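Local coordinates for cytochrome c' (PDB 3VRC), which carries a heme c, probably covalently attached, whose iron it ligates, and probably serves in electron transfer in a thermophilic purple photosynthetic bacterium, at residues N96-A101 with K111-D116. Sequence-based numbering, arbitrary orientation.
Sequences NALAAA and KSAFAD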
loop_
_atom_site.group_PDB
_atom_site.type_symbol
_atom_site.label_atom_id
_atom_site.label_comp_id
_atom_site.label_asym_id
_atom_site.label_seq_id
_atom_site.Cartn_x
_atom_site.Cartn_y
_atom_site.Cartn_z
ATOM N N ASN B 96 -7.201 -6.976 9.791
ATOM C CA ASN B 96 -8.426 -6.287 10.181
ATOM C C ASN B 96 -8.536 -6.154 11.709
ATOM O O ASN B 96 -8.891 -5.076 12.239
ATOM C CB ASN B 96 -9.630 -6.963 9.625
ATOM C CG ASN B 96 -9.827 -6.621 8.150
ATOM O OD1 ASN B 96 -9.400 -5.587 7.662
ATOM N ND2 ASN B 96 -10.591 -7.445 7.485
ATOM N N ALA B 97 -8.155 -7.207 12.437
ATOM C CA ALA B 97 -8.164 -7.100 13.902
ATOM C C ALA B 97 -7.159 -6.091 14.434
ATOM O O ALA B 97 -7.438 -5.432 15.451
ATOM C CB ALA B 97 -7.961 -8.502 14.496
ATOM N N LEU B 98 -6.031 -5.944 13.772
ATOM C CA LEU B 98 -5.073 -4.917 14.137
ATOM C C LEU B 98 -5.624 -3.517 13.908
ATOM O O LEU B 98 -5.461 -2.635 14.755
ATOM C CB LEU B 98 -3.795 -5.175 13.348
ATOM C CG LEU B 98 -2.694 -4.113 13.497
ATOM C CD1 LEU B 98 -2.289 -3.927 14.953
ATOM C CD2 LEU B 98 -1.522 -4.482 12.581
ATOM N N ALA B 99 -6.280 -3.273 12.772
ATOM C CA ALA B 99 -6.886 -1.969 12.547
ATOM C C ALA B 99 -8.001 -1.692 13.582
ATOM O O ALA B 99 -8.129 -0.563 14.052
ATOM C CB ALA B 99 -7.460 -1.897 11.102
ATOM N N ALA B 100 -8.792 -2.711 13.923
ATOM C CA ALA B 100 -9.807 -2.499 14.957
ATOM C C ALA B 100 -9.160 -2.210 16.318
ATOM O O ALA B 100 -9.610 -1.272 17.023
ATOM C CB ALA B 100 -10.714 -3.724 15.034
ATOM N N ALA B 101 -8.087 -2.900 16.696
ATOM C CA ALA B 101 -7.390 -2.625 17.943
ATOM C C ALA B 101 -6.826 -1.219 17.917
ATOM O O ALA B 101 -6.933 -0.470 18.910
ATOM C CB ALA B 101 -6.304 -3.640 18.194
ATOM N N LYS B 111 -0.696 -4.291 20.791
ATOM C CA LYS B 111 0.427 -5.179 20.954
ATOM C C LYS B 111 0.026 -6.616 20.618
ATOM O O LYS B 111 0.754 -7.341 19.916
ATOM C CB LYS B 111 0.928 -5.064 22.397
ATOM C CG LYS B 111 2.180 -5.872 22.707
ATOM C CD LYS B 111 2.733 -5.600 24.116
ATOM C CE LYS B 111 1.826 -6.275 25.142
ATOM N NZ LYS B 111 2.328 -6.237 26.520
ATOM N N SER B 112 -1.111 -7.065 21.145
ATOM C CA SER B 112 -1.574 -8.427 20.869
ATOM C C SER B 112 -1.901 -8.609 19.389
ATOM O O SER B 112 -1.488 -9.603 18.764
ATOM C CB SER B 112 -2.813 -8.720 21.756
ATOM O OG SER B 112 -3.315 -10.004 21.420
ATOM N N ALA B 113 -2.638 -7.669 18.842
ATOM C CA ALA B 113 -3.076 -7.852 17.444
ATOM C C ALA B 113 -1.845 -7.745 16.509
ATOM O O ALA B 113 -1.790 -8.489 15.481
ATOM C CB ALA B 113 -4.092 -6.806 17.093
ATOM N N PHE B 114 -0.860 -6.960 16.858
ATOM C CA PHE B 114 0.330 -6.801 16.045
ATOM C C PHE B 114 1.123 -8.107 16.037
ATOM O O PHE B 114 1.684 -8.492 15.008
ATOM C CB PHE B 114 1.148 -5.641 16.603
ATOM C CG PHE B 114 2.461 -5.377 15.909
ATOM C CD1 PHE B 114 2.423 -4.850 14.554
ATOM C CD2 PHE B 114 3.649 -5.537 16.506
ATOM C CE1 PHE B 114 3.571 -4.569 13.894
ATOM C CE2 PHE B 114 4.817 -5.240 15.790
ATOM C CZ PHE B 114 4.752 -4.753 14.487
ATOM N N ALA B 115 1.214 -8.785 17.180
ATOM C CA ALA B 115 1.865 -10.102 17.239
ATOM C C ALA B 115 1.178 -11.076 16.316
ATOM O O ALA B 115 1.853 -11.824 15.606
ATOM C CB ALA B 115 1.817 -10.606 18.689
ATOM N N ASP B 116 -0.134 -11.087 16.298
ATOM C CA ASP B 116 -0.857 -12.040 15.470
ATOM C C ASP B 116 -0.607 -11.738 13.962
ATOM O O ASP B 116 -0.449 -12.646 13.150
ATOM C CB ASP B 116 -2.348 -12.050 15.730
ATOM C CG ASP B 116 -2.740 -12.571 17.117
ATOM O OD1 ASP B 116 -1.843 -13.033 17.837
ATOM O OD2 ASP B 116 -3.921 -12.459 17.458
#
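Leu98 and Ala113 are the closest backbone pair where helices 81-103 and 107-128, consecutive antiparallel members of the cytochrome c' four-helix bundle, pack side by side. The axes of 96-101 and 111-116 approach to 8.5 Å at 164° between their N-to-C directions, and Leu98 CA and Ala113 CA lie 4.9 Å apart. Such closeness calls for a small residue: the methyl of Ala113 points at the opposite helix and settles on its backbone, with CB 3.6 Å from Leu98 CA. The same CB meets Ala101 CB at 4.0 Å, one turn further along, and approaches the carbonyl oxygen of Ala97. Leu98, with CG anti to its backbone N (chi1 175°), extends a branched side chain beside that methyl; its CD1 lies 4.2 Å from Phe114 CB, while CD2 sits at the edge of the Phe114 ring, near the ring plane. Buried, and with its side chain about 7 Å from the heme, Leu98 also touches Ala43 of helix 36-50, so a branched aliphatic group suits a site walled by two helices. The broad phenyl group reaches Met23 and Ile26 of helix 5-31. No hydrogen bond crosses between the segments, so their association here rests on apolar van der Waals packing, with alanine permitting the close approach.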